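Local atomic coordinates of PROTEIN (hypothetical protein EF0366) (Enterococcus faecalis, PDB entry 1VPY), a protein that is of unknown function but belongs to the DUF72 family and folds as a TIM-type alpha/beta barrel. Residues 58-63 / 105-110; 148-153 / 177-182; 152-157 / 186-191. One frame throughout, in Å; residues are numbered along the deposited sequence.

Contact 1 of 3, residues 58-63 / 105-110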
loop_
_atom_site.group_PDB
_atom_site.type_symbol
_atom_site.label_atom_id
_atom_site.label_comp_id
_atom_site.label_asym_id
_atom_site.label_seq_id
_atom_site.Cartn_x
_atom_site.Cartn_y
_atom_site.Cartn_z
ATOM N N GLU A 58 -2.912 -22.022 4.134
ATOM C CA GLU A 58 -4.226 -22.454 3.638
ATOM C C GLU A 58 -5.333 -21.410 3.793
ATOM O O GLU A 58 -6.329 -21.458 3.070
ATOM C CB GLU A 58 -4.653 -23.793 4.258
ATOM C CG GLU A 58 -4.743 -23.807 5.793
ATOM C CD GLU A 58 -3.430 -24.185 6.485
ATOM O OE1 GLU A 58 -2.394 -24.344 5.798
ATOM O OE2 GLU A 58 -3.443 -24.327 7.731
ATOM N N ARG A 59 -5.160 -20.473 4.725
ATOM C CA ARG A 59 -6.081 -19.344 4.842
ATOM C C ARG A 59 -5.912 -18.423 3.637
ATOM O O ARG A 59 -6.896 -18.042 2.996
ATOM C CB ARG A 59 -5.873 -18.568 6.148
ATOM C CG ARG A 59 -6.944 -17.501 6.388
ATOM C CD ARG A 59 -6.793 -16.815 7.725
ATOM N NE ARG A 59 -6.788 -17.772 8.825
ATOM C CZ ARG A 59 -6.204 -17.558 10.002
ATOM N NH1 ARG A 59 -5.566 -16.413 10.239
ATOM N NH2 ARG A 59 -6.251 -18.497 10.943
ATOM N N VAL A 60 -4.660 -18.084 3.334
ATOM C CA VAL A 60 -4.310 -17.333 2.132
ATOM C C VAL A 60 -4.849 -18.033 0.877
ATOM O O VAL A 60 -5.356 -17.376 -0.031
ATOM C CB VAL A 60 -2.778 -17.109 2.029
ATOM C CG1 VAL A 60 -2.435 -16.187 0.865
ATOM C CG2 VAL A 60 -2.236 -16.531 3.331
ATOM N N ALA A 61 -4.757 -19.364 0.851
ATOM C CA ALA A 61 -5.285 -20.179 -0.246
ATOM C C ALA A 61 -6.779 -19.953 -0.479
ATOM O O ALA A 61 -7.212 -19.820 -1.628
ATOM C CB ALA A 61 -4.996 -21.657 -0.005
ATOM N N GLU A 62 -7.555 -19.902 0.607
ATOM C CA GLU A 62 -9.003 -19.677 0.513
ATOM C C GLU A 62 -9.331 -18.260 0.076
ATOM O O GLU A 62 -10.251 -18.065 -0.728
ATOM C CB GLU A 62 -9.720 -20.007 1.823
ATOM C CG GLU A 62 -9.988 -21.502 2.023
ATOM C CD GLU A 62 -11.026 -22.079 1.059
ATOM O OE1 GLU A 62 -11.924 -21.327 0.612
ATOM O OE2 GLU A 62 -10.948 -23.291 0.759
ATOM N N TRP A 63 -8.577 -17.283 0.596
ATOM C CA TRP A 63 -8.725 -15.891 0.179
ATOM C C TRP A 63 -8.601 -15.805 -1.330
ATOM O O TRP A 63 -9.416 -15.156 -1.988
ATOM C CB TRP A 63 -7.678 -14.963 0.824
ATOM C CG TRP A 63 -7.762 -14.834 2.326
ATOM C CD1 TRP A 63 -8.835 -15.125 3.124
ATOM C CD2 TRP A 63 -6.732 -14.356 3.202
ATOM N NE1 TRP A 63 -8.529 -14.879 4.444
ATOM C CE2 TRP A 63 -7.246 -14.403 4.519
ATOM C CE3 TRP A 63 -5.422 -13.901 3.002
ATOM C CZ2 TRP A 63 -6.495 -14.005 5.634
ATOM C CZ3 TRP A 63 -4.677 -13.520 4.104
ATOM C CH2 TRP A 63 -5.217 -13.572 5.409
HETATM N N MSE A 105 2.496 -16.878 2.124
HETATM C CA MSE A 105 2.025 -16.078 0.993
HETATM C C MSE A 105 2.115 -16.785 -0.348
HETATM O O MSE A 105 1.716 -16.220 -1.371
HETATM C CB MSE A 105 2.769 -14.743 0.924
HETATM C CG MSE A 105 2.387 -13.790 2.036
HETATM SE SE MSE A 105 0.472 -13.372 2.023
HETATM C CE MSE A 105 0.126 -13.367 3.999
ATOM N N ALA A 106 2.630 -18.014 -0.337
ATOM C CA ALA A 106 2.817 -18.801 -1.558
ATOM C C ALA A 106 1.578 -18.866 -2.460
ATOM O O ALA A 106 1.691 -18.583 -3.652
ATOM C CB ALA A 106 3.344 -20.212 -1.241
ATOM N N PRO A 107 0.392 -19.215 -1.906
ATOM C CA PRO A 107 -0.740 -19.391 -2.815
ATOM C C PRO A 107 -1.181 -18.090 -3.489
ATOM O O PRO A 107 -1.768 -18.138 -4.564
ATOM C CB PRO A 107 -1.851 -19.927 -1.898
ATOM C CG PRO A 107 -1.156 -20.402 -0.679
ATOM C CD PRO A 107 -0.011 -19.470 -0.514
ATOM N N LEU A 108 -0.901 -16.947 -2.864
ATOM C CA LEU A 108 -1.173 -15.649 -3.478
ATOM C C LEU A 108 -0.130 -15.310 -4.551
ATOM O O LEU A 108 -0.476 -14.858 -5.642
ATOM C CB LEU A 108 -1.256 -14.546 -2.410
ATOM C CG LEU A 108 -1.310 -13.081 -2.858
ATOM C CD1 LEU A 108 -2.614 -12.753 -3.565
ATOM C CD2 LEU A 108 -1.109 -12.170 -1.669
ATOM N N ILE A 109 1.139 -15.532 -4.224
ATOM C CA ILE A 109 2.254 -15.265 -5.131
ATOM C C ILE A 109 2.126 -16.080 -6.425
ATOM O O ILE A 109 2.276 -15.546 -7.527
ATOM C CB ILE A 109 3.603 -15.553 -4.423
ATOM C CG1 ILE A 109 3.911 -14.449 -3.408
ATOM C CG2 ILE A 109 4.748 -15.708 -5.430
ATOM C CD1 ILE A 109 4.945 -14.849 -2.364
ATOM N N GLU A 110 1.825 -17.369 -6.280
ATOM C CA GLU A 110 1.644 -18.268 -7.414
ATOM C C GLU A 110 0.339 -18.016 -8.175
ATOM O O GLU A 110 0.156 -18.525 -9.285
ATOM C CB GLU A 110 1.692 -19.726 -6.944
ATOM C CG GLU A 110 3.016 -20.148 -6.328
ATOM C CD GLU A 110 2.895 -21.401 -5.471
ATOM O OE1 GLU A 110 1.756 -21.857 -5.211
ATOM O OE2 GLU A 110 3.945 -21.932 -5.046
#
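Val60 is the main bump on this side of helix 57-65, and it pushes into a hollow lined by Met105, Pro107 and Leu108. Its two methyls part to reach different walls. CG1, anti to the backbone N (chi1 -173°), meets Leu108 CB at 3.8 Å and looks across a wider gap of 4.3 Å to Pro107 CD. CG2 goes to the other wall, where it meets Met105 CE at 4.0 Å. Met105, a selenomethionine, starts from a CB that points away from the helix. Bends at chi2 (-59°) and chi3 (141°) turn its chain back, so that the terminal methyl does the touching and the side chain crosses Val60 at about a right angle. Leu108 also crosses Val60 at about a right angle, but offers CB, the root of its side chain.

The second fit runs in reverse, with Pro107 as the bump and the backbone of helix 57-65 as the surface that receives it. The ring comes in over Ala61, with Pro107 CB 3.8 Å from Ala61 CA, while Pro107 CG lies 4.0 Å from Ala61 N. Because the alanine side chain is one methyl, the two backbones come close: Ala61 CA and Pro107 CA are 5.3 Å apart. The Ala61 and Pro107 CB atoms lie 4.1 Å from each other. The contact is apolar throughout.

Pro55 closes in from the loop before helix 57-65, touching Val60, Trp63 and Met105. Behind the short helix 106-109, Leu108 rests on Phe73 and Met75 of strand 72-76 and on Leu114 of strand 114-120. The pair thus joins two consecutive helical connections of the barrel's outer layer, outside strands 72-76 and 114-120.

Contact 2 of 3, residues 148-153 / 177-182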
loop_
_atom_site.group_PDB
_atom_site.type_symbol
_atom_site.label_atom_id
_atom_site.label_comp_id
_atom_site.label_asym_id
_atom_site.label_seq_id
_atom_site.Cartn_x
_atom_site.Cartn_y
_atom_site.Cartn_z
ATOM N N ALA A 148 5.484 -2.474 -2.798
ATOM C CA ALA A 148 5.092 -1.093 -2.627
ATOM C C ALA A 148 5.628 -0.627 -1.282
ATOM O O ALA A 148 5.292 -1.194 -0.236
ATOM C CB ALA A 148 3.587 -0.956 -2.693
ATOM N N ILE A 149 6.483 0.389 -1.317
ATOM C CA ILE A 149 7.103 0.942 -0.110
ATOM C C ILE A 149 6.340 2.203 0.287
ATOM O O ILE A 149 6.076 3.067 -0.554
ATOM C CB ILE A 149 8.605 1.300 -0.370
ATOM C CG1 ILE A 149 9.447 0.055 -0.708
ATOM C CG2 ILE A 149 9.193 2.132 0.763
ATOM C CD1 ILE A 149 9.764 -0.867 0.459
ATOM N N GLU A 150 5.972 2.295 1.562
ATOM C CA GLU A 150 5.396 3.525 2.115
ATOM C C GLU A 150 6.221 4.081 3.274
ATOM O O GLU A 150 6.653 3.324 4.136
ATOM C CB GLU A 150 3.962 3.303 2.577
ATOM C CG GLU A 150 3.246 4.604 2.840
ATOM C CD GLU A 150 1.883 4.417 3.449
ATOM O OE1 GLU A 150 1.113 3.554 2.966
ATOM O OE2 GLU A 150 1.579 5.156 4.409
ATOM N N LEU A 151 6.406 5.404 3.288
ATOM C CA LEU A 151 7.172 6.105 4.334
ATOM C C LEU A 151 6.314 7.151 5.069
ATOM O O LEU A 151 5.393 7.724 4.476
ATOM C CB LEU A 151 8.399 6.792 3.721
ATOM C CG LEU A 151 9.209 6.071 2.633
ATOM C CD1 LEU A 151 9.956 7.063 1.770
ATOM C CD2 LEU A 151 10.160 5.044 3.214
ATOM N N ARG A 152 6.618 7.386 6.353
ATOM C CA ARG A 152 5.939 8.415 7.174
ATOM C C ARG A 152 6.909 9.455 7.713
ATOM O O ARG A 152 6.628 10.102 8.726
ATOM C CB ARG A 152 5.194 7.810 8.376
ATOM C CG ARG A 152 3.995 6.963 8.044
ATOM C CD ARG A 152 2.842 7.178 9.022
ATOM N NE ARG A 152 1.854 6.095 8.952
ATOM C CZ ARG A 152 1.160 5.767 7.861
ATOM N NH1 ARG A 152 1.340 6.426 6.725
ATOM N NH2 ARG A 152 0.286 4.766 7.893
ATOM N N ASN A 153 8.048 9.614 7.049
ATOM C CA ASN A 153 9.065 10.573 7.485
ATOM C C ASN A 153 9.494 11.484 6.341
ATOM O O ASN A 153 9.893 11.007 5.278
ATOM C CB ASN A 153 10.269 9.834 8.073
ATOM C CG ASN A 153 11.282 10.768 8.678
ATOM O OD1 ASN A 153 12.007 11.461 7.967
ATOM N ND2 ASN A 153 11.347 10.787 10.002
ATOM N N VAL A 177 4.917 4.514 -2.553
ATOM C CA VAL A 177 3.509 4.790 -2.313
ATOM C C VAL A 177 3.224 6.289 -2.240
ATOM O O VAL A 177 3.822 7.011 -1.427
ATOM C CB VAL A 177 2.998 4.050 -1.062
ATOM C CG1 VAL A 177 1.632 4.566 -0.647
ATOM C CG2 VAL A 177 2.949 2.524 -1.325
ATOM N N ILE A 178 2.337 6.761 -3.116
ATOM C CA ILE A 178 1.926 8.160 -3.084
ATOM C C ILE A 178 0.862 8.328 -2.007
ATOM O O ILE A 178 -0.176 7.654 -2.048
ATOM C CB ILE A 178 1.397 8.651 -4.443
ATOM C CG1 ILE A 178 2.413 8.332 -5.549
ATOM C CG2 ILE A 178 1.115 10.153 -4.365
ATOM C CD1 ILE A 178 1.876 8.431 -6.928
ATOM N N VAL A 179 1.130 9.210 -1.040
ATOM C CA VAL A 179 0.267 9.316 0.138
ATOM C C VAL A 179 -0.427 10.660 0.353
ATOM O O VAL A 179 0.194 11.720 0.280
ATOM C CB VAL A 179 1.000 8.924 1.441
ATOM C CG1 VAL A 179 1.358 7.456 1.417
ATOM C CG2 VAL A 179 2.241 9.813 1.681
ATOM N N ASP A 180 -1.728 10.591 0.619
ATOM C CA ASP A 180 -2.462 11.721 1.164
ATOM C C ASP A 180 -2.709 11.399 2.625
ATOM O O ASP A 180 -3.304 10.370 2.942
ATOM C CB ASP A 180 -3.785 11.941 0.433
ATOM C CG ASP A 180 -4.444 13.240 0.827
ATOM O OD1 ASP A 180 -3.823 14.310 0.617
ATOM O OD2 ASP A 180 -5.569 13.201 1.370
ATOM N N GLU A 181 -2.227 12.263 3.511
ATOM C CA GLU A 181 -2.299 12.005 4.943
ATOM C C GLU A 181 -2.168 13.299 5.765
ATOM O O GLU A 181 -1.745 14.330 5.236
ATOM C CB GLU A 181 -1.244 10.960 5.346
ATOM C CG GLU A 181 0.202 11.396 5.142
ATOM C CD GLU A 181 1.194 10.323 5.541
ATOM O OE1 GLU A 181 1.232 9.266 4.862
ATOM O OE2 GLU A 181 1.935 10.537 6.528
ATOM N N PRO A 182 -2.543 13.255 7.056
ATOM C CA PRO A 182 -2.505 14.449 7.898
ATOM C C PRO A 182 -1.137 15.131 7.914
ATOM O O PRO A 182 -0.108 14.463 7.985
ATOM C CB PRO A 182 -2.836 13.896 9.282
ATOM C CG PRO A 182 -3.635 12.702 9.010
ATOM C CD PRO A 182 -3.029 12.089 7.809
HETATM O O HOH W 1 5.497 6.849 0.631
#
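Ala148 CB packs against Val177 CG2 at 3.8 Å, opening the run of contacts between two adjacent strands. Next along the chain, Ile149 O accepts from Val177 N at 2.7 Å, a nearly straight bond (N-H...O 166°). Glu150 then sends its side chain across Val177 and Val179; CG, anti to the backbone N (chi1 -166°), lies against the CG1 methyls of both valines, 3.7 Å from Val179 CG1, while CB rests on Val177 CB. Its carboxylate is held from outside by Arg204 on OE1 and His206 on OE2. At Leu151, beyond the strand, the backbones have drawn apart, and a water spans them, accepting from Leu151 N (3.2 Å) and donating to Val177 O (2.7 Å). Arg152 swings its guanidinium back so that NH1 lies 2.7 Å from Glu150 OE2, a salt bridge with a weak, bent hydrogen bond. The same NH1 makes a long, weak bridge of 3.4 Å to Glu181 OE1, and faces two acids whose nearest oxygens are 4.1 Å apart. Parallel strands joined by helix 162-171 make a beta-alpha-beta unit; the charged network at their C-terminal ends lies at the mouth of the TIM barrel, where enzymes of this fold keep their active sites.

Contact 3 of 3, residues 152-157 / 186-191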
loop_
_atom_site.group_PDB
_atom_site.type_symbol
_atom_site.label_atom_id
_atom_site.label_comp_id
_atom_site.label_asym_id
_atom_site.label_seq_id
_atom_site.Cartn_x
_atom_site.Cartn_y
_atom_site.Cartn_z
ATOM N N ARG A 152 6.618 7.386 6.353
ATOM C CA ARG A 152 5.939 8.415 7.174
ATOM C C ARG A 152 6.909 9.455 7.713
ATOM O O ARG A 152 6.628 10.102 8.726
ATOM C CB ARG A 152 5.194 7.810 8.376
ATOM C CG ARG A 152 3.995 6.963 8.044
ATOM C CD ARG A 152 2.842 7.178 9.022
ATOM N NE ARG A 152 1.854 6.095 8.952
ATOM C CZ ARG A 152 1.160 5.767 7.861
ATOM N NH1 ARG A 152 1.340 6.426 6.725
ATOM N NH2 ARG A 152 0.286 4.766 7.893
ATOM N N ASN A 153 8.048 9.614 7.049
ATOM C CA ASN A 153 9.065 10.573 7.485
ATOM C C ASN A 153 9.494 11.484 6.341
ATOM O O ASN A 153 9.893 11.007 5.278
ATOM C CB ASN A 153 10.269 9.834 8.073
ATOM C CG ASN A 153 11.282 10.768 8.678
ATOM O OD1 ASN A 153 12.007 11.461 7.967
ATOM N ND2 ASN A 153 11.347 10.787 10.002
ATOM N N ASN A 154 9.426 12.791 6.568
ATOM C CA ASN A 154 9.657 13.767 5.500
ATOM C C ASN A 154 11.117 13.983 5.086
ATOM O O ASN A 154 11.371 14.664 4.090
ATOM C CB ASN A 154 9.014 15.112 5.845
ATOM C CG ASN A 154 9.920 15.984 6.693
ATOM O OD1 ASN A 154 10.466 16.978 6.212
ATOM N ND2 ASN A 154 10.102 15.603 7.953
ATOM N N SER A 155 12.069 13.422 5.834
ATOM C CA SER A 155 13.493 13.599 5.505
ATOM C C SER A 155 13.844 12.910 4.186
ATOM O O SER A 155 14.707 13.385 3.447
ATOM C CB SER A 155 14.417 13.127 6.639
ATOM O OG SER A 155 14.452 11.711 6.740
ATOM N N TRP A 156 13.161 11.799 3.906
ATOM C CA TRP A 156 13.202 11.132 2.600
ATOM C C TRP A 156 12.797 12.072 1.462
ATOM O O TRP A 156 13.202 11.875 0.317
ATOM C CB TRP A 156 12.243 9.941 2.573
ATOM C CG TRP A 156 12.559 8.828 3.528
ATOM C CD1 TRP A 156 11.882 8.517 4.675
ATOM C CD2 TRP A 156 13.608 7.858 3.408
ATOM N NE1 TRP A 156 12.451 7.423 5.279
ATOM C CE2 TRP A 156 13.514 7.001 4.526
ATOM C CE3 TRP A 156 14.625 7.635 2.470
ATOM C CZ2 TRP A 156 14.394 5.932 4.727
ATOM C CZ3 TRP A 156 15.502 6.576 2.676
ATOM C CH2 TRP A 156 15.378 5.738 3.795
ATOM N N TYR A 157 11.986 13.078 1.789
ATOM C CA TYR A 157 11.403 13.980 0.800
ATOM C C TYR A 157 12.052 15.362 0.745
ATOM O O TYR A 157 11.707 16.168 -0.124
ATOM C CB TYR A 157 9.903 14.124 1.051
ATOM C CG TYR A 157 9.120 12.858 0.797
ATOM C CD1 TYR A 157 8.612 12.571 -0.472
ATOM C CD2 TYR A 157 8.883 11.946 1.824
ATOM C CE1 TYR A 157 7.883 11.407 -0.710
ATOM C CE2 TYR A 157 8.158 10.777 1.597
ATOM C CZ TYR A 157 7.659 10.515 0.328
ATOM O OH TYR A 157 6.940 9.363 0.106
ATOM N N THR A 186 5.808 19.223 12.367
ATOM C CA THR A 186 7.183 18.759 12.600
ATOM C C THR A 186 7.604 17.564 11.731
ATOM O O THR A 186 8.773 17.171 11.729
ATOM C CB THR A 186 7.400 18.383 14.089
ATOM O OG1 THR A 186 6.391 17.443 14.489
ATOM C CG2 THR A 186 7.345 19.623 14.983
ATOM N N ASN A 187 6.655 16.982 11.003
ATOM C CA ASN A 187 6.958 15.876 10.102
ATOM C C ASN A 187 6.012 15.864 8.892
ATOM O O ASN A 187 5.207 14.933 8.725
ATOM C CB ASN A 187 6.914 14.546 10.866
ATOM C CG ASN A 187 7.756 13.463 10.208
ATOM O OD1 ASN A 187 8.787 13.746 9.592
ATOM N ND2 ASN A 187 7.322 12.213 10.342
ATOM N N PRO A 188 6.104 16.902 8.040
ATOM C CA PRO A 188 5.125 17.037 6.963
ATOM C C PRO A 188 5.399 16.119 5.762
ATOM O O PRO A 188 6.111 16.506 4.824
ATOM C CB PRO A 188 5.223 18.523 6.585
ATOM C CG PRO A 188 6.603 18.936 6.969
ATOM C CD PRO A 188 7.106 17.987 8.025
ATOM N N VAL A 189 4.834 14.912 5.805
ATOM C CA VAL A 189 4.917 13.963 4.694
ATOM C C VAL A 189 4.047 14.451 3.534
ATOM O O VAL A 189 2.827 14.534 3.676
ATOM C CB VAL A 189 4.437 12.555 5.113
ATOM C CG1 VAL A 189 4.495 11.591 3.928
ATOM C CG2 VAL A 189 5.252 12.036 6.279
ATOM N N PRO A 190 4.659 14.750 2.375
ATOM C CA PRO A 190 3.865 15.384 1.327
ATOM C C PRO A 190 3.087 14.388 0.457
ATOM O O PRO A 190 3.267 13.177 0.577
ATOM C CB PRO A 190 4.913 16.139 0.497
ATOM C CG PRO A 190 6.245 15.515 0.840
ATOM C CD PRO A 190 6.045 14.508 1.940
ATOM N N PHE A 191 2.200 14.915 -0.380
ATOM C CA PHE A 191 1.518 14.134 -1.405
ATOM C C PHE A 191 2.340 14.296 -2.681
ATOM O O PHE A 191 2.251 15.321 -3.358
ATOM C CB PHE A 191 0.096 14.663 -1.586
ATOM C CG PHE A 191 -0.683 13.978 -2.678
ATOM C CD1 PHE A 191 -1.306 12.753 -2.445
ATOM C CD2 PHE A 191 -0.821 14.571 -3.929
ATOM C CE1 PHE A 191 -2.033 12.122 -3.439
ATOM C CE2 PHE A 191 -1.550 13.949 -4.930
ATOM C CZ PHE A 191 -2.161 12.718 -4.683
#
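Two loops at the C-terminal mouth of the barrel are joined here by a pair of asparagines, Asn154 on one and Asn187 on the other, beside an Asx turn. Asn187 OD1 takes two donors from the same residue. Asn154 N reaches it at 3.2 Å in an almost linear bond, from above the carbonyl plane, whereas Asn154 ND2 comes in at 2.8 Å, only modestly tilted from that plane. The oxygen lies close to the amide plane of Asn154, yet the two amides are steeply inclined to each other. Asn154 CG sits between its own backbone N and carbonyl carbon (chi1 86°), and chi2 (108°) then turns the amide so that ND2 and the backbone N-H meet at one oxygen.

The flank of that amide leans on proline, with Asn154 CG 3.7 Å from Pro188 CD. Pro188 is the centre of an inverse gamma turn, whose bond from Val189 N to Asn187 O is weak. Past the turn, Val189 lays CG2 against the Arg152 carbonyl. Pro190 then makes a CH-pi contact, its CD 3.9 Å from the centroid of the Tyr157 ring and 21° off the normal, over one face.

Asn153 shapes the first loop from within. Its OD1 accepts from Ser155 N at 2.9 Å, the Asx turn, and from Ser155 OG at 2.7 Å, the two donors arriving from opposite faces of the carbonyl plane. Asn153 ND2 goes on to Gly123 O and Ser155 OG to Cys127 N, tying the turn to the preceding loop.

Segment 152-157 leads into helix 162-171, while 186-191 belongs to a long connection that runs to strand 201-205 without an intervening helix. Neighbouring loops laced together above the strand ends in this way form the rim of a TIM barrel.

In the fold
From the N terminus, contact 1 comes first: it closes a loop holding strand 72-76 and helix 94-104, and it is complete before the others open. Contacts 2 and 3 start from the same stretch, sharing Arg152 and Asn153, and they interleave: 148-153 pairs with 177-182, then 152-157 reaches past it to 186-191. Both loops enclose helix 162-171. Their centres lie 8 Å apart, and they touch where Val189 packs on Val179 and Trp156 on Leu151, so strand pairing passes directly into loop packing. Contact 1 belongs to the outer helical layer, its centre 34 Å from that of contact 3, on the opposite side of the chain's centre.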